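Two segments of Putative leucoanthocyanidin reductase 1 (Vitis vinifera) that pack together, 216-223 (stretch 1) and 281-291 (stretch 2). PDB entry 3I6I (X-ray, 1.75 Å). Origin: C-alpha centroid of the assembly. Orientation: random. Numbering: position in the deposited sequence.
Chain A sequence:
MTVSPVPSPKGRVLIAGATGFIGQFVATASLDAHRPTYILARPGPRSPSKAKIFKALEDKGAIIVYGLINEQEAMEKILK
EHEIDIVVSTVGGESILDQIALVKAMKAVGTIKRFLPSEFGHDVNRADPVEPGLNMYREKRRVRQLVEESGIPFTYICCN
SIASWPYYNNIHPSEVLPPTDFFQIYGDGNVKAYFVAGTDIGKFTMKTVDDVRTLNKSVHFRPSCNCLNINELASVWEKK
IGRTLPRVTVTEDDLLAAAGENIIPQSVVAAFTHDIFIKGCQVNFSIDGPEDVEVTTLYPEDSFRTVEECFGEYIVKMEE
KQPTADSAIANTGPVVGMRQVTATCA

Stretch 1 (216-223) NKSVHFRP
Stretch 2 (281-291) CQVNFSIDGPE

How do the two stretches lie against each other? Stretch 1 is extended, with strand geometry through His220 (phi/psi of Ser218 -90/126, Val219 -105/115, His220 -102/135), while stretch 2 is irregular and runs the opposite way beside it. Lys217 CA lies 5.1 Å from Glu291 CA, His220 CA 7.8 Å from Ile287 CA, and Arg222 CA 8.7 Å from Val283 CA, so the backbones diverge toward Arg222 and side chains fill the widening gap. The alternation of the extended chain turns the CA-to-CB bonds of His220 and Arg222 toward stretch 2 and those of Val219 and Phe221 away. In all, 453 Å² is buried, summed over both sides.

Why does Arg222, with 110 Å² covered, dominate the contact? Its side chain is nearly straight (chi1 -60°, m; chi2 -166°, t; chi3 165°, t; chi4 179°), long enough to carry the guanidinium across the widest part of the gap to backbone oxygens. Arg222 NH2 and NH1 both donate to Phe285 O, at 2.8 and 3.1 Å, and this oxygen lies near the guanidinium plane. Arg222 NH2 also makes a weak hydrogen bond to Gln282 O at 3.3 Å. Water 3 accepts from Arg222 NE (2.8 Å) and donates to Gln282 O (2.7 Å). The cation also covers a face of the Phe285 ring: Arg222 CZ is 4.5 Å from the ring centroid, 16° off the normal. Phe285 thus offers both a carbonyl and an aromatic surface to one charged group.

What does Ile287, covered by 67 Å², contribute in the middle? Its CA-to-CB bond points toward stretch 1, and chi1 of 54° (p) with chi2 of 180° (t) places the side chain against His220 and Arg222. Ile287 CG2 sits over a face of the His220 imidazole, 3.8 Å from the ring centroid and 26° off the normal, a CH-pi contact, and also over one face of the guanidinium, 3.8 Å from Arg222 CZ. Ile287 CD1 meets the aliphatic part of the arginine, 3.6 Å from Arg222 CD. His220 (chi1 -55°, m; chi2 -83°) is buried and also receives the edge of Phe285 toward its face, with centroids 5.3 Å apart and planes at 64°. Phe285 reaches it with chi1 59° (p) and chi2 -81°, its ring end coming nearer than its sideways CA-to-CB bond suggests.

How is the end near Glu291, with 69 Å² covered, closed? Here the backbones come close enough to bond directly: Ser218 N donates to Glu291 O at 3.0 Å and 163°, and Lys217 CA approaches Glu291 O at 3.5 Å in a CA-H...O contact. Glu291 (-103/3) uses chi1 -59° (m), chi2 -161° (t) and chi3 60°; its carboxylate suits this exposed position, where water 1 donates to both Glu291 OE1 (2.7 Å) and Asn216 O (2.8 Å). Lys217 (chi1 -53°, m; chi2 -66°, m; chi3 -170°, t; chi4 -100°, between wells) lays its aliphatic chain beside the Pro290 carbonyl, with Lys217 CE 3.3 Å from Pro290 O.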

# COMPACT_ATOMS: atom_id res chain seq x y z
N ASN A 216 -5.22 4.40 -16.40
CA ASN A 216 -3.87 4.68 -16.80
C ASN A 216 -3.24 5.88 -16.06
O ASN A 216 -2.40 6.62 -16.59
CB ASN A 216 -3.80 4.81 -18.31
CG ASN A 216 -4.30 3.58 -19.03
OD1 ASN A 216 -4.28 2.47 -18.49
ND2 ASN A 216 -4.73 3.76 -20.26
N LYS A 217 -3.60 5.97 -14.78
CA LYS A 217 -3.15 7.04 -13.89
C LYS A 217 -2.50 6.56 -12.64
O LYS A 217 -2.77 5.46 -12.16
CB LYS A 217 -4.29 7.93 -13.40
CG LYS A 217 -5.19 8.51 -14.43
CD LYS A 217 -4.48 9.48 -15.30
CE LYS A 217 -5.48 10.26 -16.19
NZ LYS A 217 -5.50 9.68 -17.55
N SER A 218 -1.68 7.44 -12.09
CA SER A 218 -1.19 7.31 -10.70
C SER A 218 -2.17 8.04 -9.78
O SER A 218 -2.48 9.25 -10.03
CB SER A 218 0.20 7.89 -10.57
OG SER A 218 1.13 7.13 -11.31
N VAL A 219 -2.67 7.34 -8.75
CA VAL A 219 -3.61 7.89 -7.79
C VAL A 219 -2.87 8.18 -6.47
O VAL A 219 -2.39 7.24 -5.77
CB VAL A 219 -4.78 6.97 -7.52
CG1 VAL A 219 -5.73 7.62 -6.53
CG2 VAL A 219 -5.51 6.63 -8.85
N HIS A 220 -2.80 9.45 -6.12
CA HIS A 220 -2.02 9.91 -4.95
C HIS A 220 -2.97 10.18 -3.80
O HIS A 220 -4.02 10.80 -3.99
CB HIS A 220 -1.20 11.14 -5.30
CG HIS A 220 -0.30 10.93 -6.49
ND1 HIS A 220 0.94 10.33 -6.37
CD2 HIS A 220 -0.49 11.17 -7.80
CE1 HIS A 220 1.49 10.24 -7.57
NE2 HIS A 220 0.66 10.77 -8.46
N PHE A 221 -2.62 9.71 -2.59
CA PHE A 221 -3.46 9.96 -1.44
C PHE A 221 -2.89 11.12 -0.64
O PHE A 221 -1.93 10.94 0.11
CB PHE A 221 -3.61 8.74 -0.52
CG PHE A 221 -4.48 7.61 -1.06
CD1 PHE A 221 -4.31 7.11 -2.35
CD2 PHE A 221 -5.38 6.97 -0.21
CE1 PHE A 221 -5.11 6.06 -2.80
CE2 PHE A 221 -6.17 5.88 -0.65
CZ PHE A 221 -6.01 5.44 -1.96
N ARG A 222 -3.50 12.29 -0.74
CA ARG A 222 -3.02 13.47 -0.03
C ARG A 222 -4.09 14.13 0.82
O ARG A 222 -4.41 15.33 0.61
CB ARG A 222 -2.43 14.47 -0.99
CG ARG A 222 -1.27 13.97 -1.79
CD ARG A 222 -0.55 15.10 -2.47
NE ARG A 222 0.77 14.71 -2.96
CZ ARG A 222 1.61 15.52 -3.61
NH1 ARG A 222 1.25 16.75 -3.95
NH2 ARG A 222 2.82 15.09 -3.97
N PRO A 223 -4.64 13.38 1.81
CA PRO A 223 -5.60 13.99 2.70
C PRO A 223 -4.96 15.13 3.53
O PRO A 223 -4.04 14.90 4.35
CB PRO A 223 -6.06 12.81 3.58
CG PRO A 223 -4.85 11.91 3.63
CD PRO A 223 -4.38 11.98 2.19
N CYS A 281 10.04 12.76 0.21
CA CYS A 281 9.61 12.10 -1.06
C CYS A 281 8.08 12.09 -1.32
O CYS A 281 7.65 11.99 -2.47
CB CYS A 281 10.19 10.67 -1.15
SG CYS A 281 9.40 9.48 -0.11
N GLN A 282 7.27 12.17 -0.28
CA GLN A 282 5.80 12.11 -0.44
C GLN A 282 5.22 13.47 -0.84
O GLN A 282 4.09 13.54 -1.36
CB GLN A 282 5.12 11.66 0.83
CG GLN A 282 5.54 10.29 1.29
CD GLN A 282 4.70 9.68 2.42
OE1 GLN A 282 4.94 8.51 2.82
NE2 GLN A 282 3.76 10.41 2.92
N VAL A 283 5.93 14.54 -0.51
CA VAL A 283 5.35 15.89 -0.66
C VAL A 283 6.05 16.80 -1.67
O VAL A 283 5.59 17.91 -1.89
CB VAL A 283 5.32 16.61 0.69
CG1 VAL A 283 4.41 15.85 1.68
CG2 VAL A 283 6.75 16.77 1.24
N ASN A 284 7.16 16.37 -2.27
CA ASN A 284 8.00 17.25 -3.04
C ASN A 284 7.72 17.35 -4.54
O ASN A 284 8.58 17.80 -5.29
CB ASN A 284 9.47 16.91 -2.79
CG ASN A 284 9.87 15.60 -3.37
OD1 ASN A 284 9.05 14.92 -3.99
ND2 ASN A 284 11.13 15.23 -3.18
N PHE A 285 6.55 16.92 -4.97
CA PHE A 285 6.15 17.01 -6.36
C PHE A 285 4.70 17.43 -6.48
O PHE A 285 3.88 17.18 -5.59
CB PHE A 285 6.32 15.66 -7.11
CG PHE A 285 5.53 14.49 -6.53
CD1 PHE A 285 6.01 13.77 -5.42
CD2 PHE A 285 4.33 14.09 -7.08
CE1 PHE A 285 5.28 12.70 -4.90
CE2 PHE A 285 3.61 13.01 -6.57
CZ PHE A 285 4.09 12.31 -5.48
N SER A 286 4.40 18.06 -7.60
CA SER A 286 3.07 18.44 -7.97
C SER A 286 2.29 17.28 -8.58
O SER A 286 2.85 16.45 -9.30
CB SER A 286 3.11 19.58 -8.99
OG SER A 286 1.79 19.90 -9.37
N ILE A 287 0.99 17.28 -8.32
CA ILE A 287 0.08 16.27 -8.91
C ILE A 287 -0.91 16.92 -9.94
O ILE A 287 -1.88 16.31 -10.35
CB ILE A 287 -0.62 15.44 -7.83
CG1 ILE A 287 -1.33 16.27 -6.80
CG2 ILE A 287 0.37 14.48 -7.06
CD1 ILE A 287 -1.99 15.40 -5.80
N ASP A 288 -0.56 18.11 -10.42
CA ASP A 288 -1.37 18.87 -11.36
C ASP A 288 -1.30 18.35 -12.80
O ASP A 288 -2.08 18.81 -13.65
CB ASP A 288 -0.95 20.32 -11.34
N GLY A 289 -0.37 17.45 -13.08
CA GLY A 289 -0.22 16.93 -14.44
C GLY A 289 -1.28 15.93 -14.86
O GLY A 289 -2.00 15.37 -14.02
N PRO A 290 -1.34 15.65 -16.18
CA PRO A 290 -2.41 14.85 -16.76
C PRO A 290 -2.39 13.36 -16.45
O PRO A 290 -3.38 12.71 -16.67
CB PRO A 290 -2.25 15.08 -18.26
CG PRO A 290 -0.85 15.40 -18.46
CD PRO A 290 -0.34 16.04 -17.18
N GLU A 291 -1.28 12.82 -15.92
CA GLU A 291 -1.24 11.41 -15.57
C GLU A 291 -1.38 11.14 -14.08
O GLU A 291 -1.28 10.00 -13.65
CB GLU A 291 0.07 10.80 -16.13
CG GLU A 291 0.21 10.94 -17.65
CD GLU A 291 1.23 9.98 -18.25
OE1 GLU A 291 1.06 8.75 -18.12
OE2 GLU A 291 2.20 10.46 -18.87
O HOH W 1 0.28 7.16 -16.13
O HOH W 2 1.23 7.80 -13.94
O HOH W 3 1.94 12.20 -2.41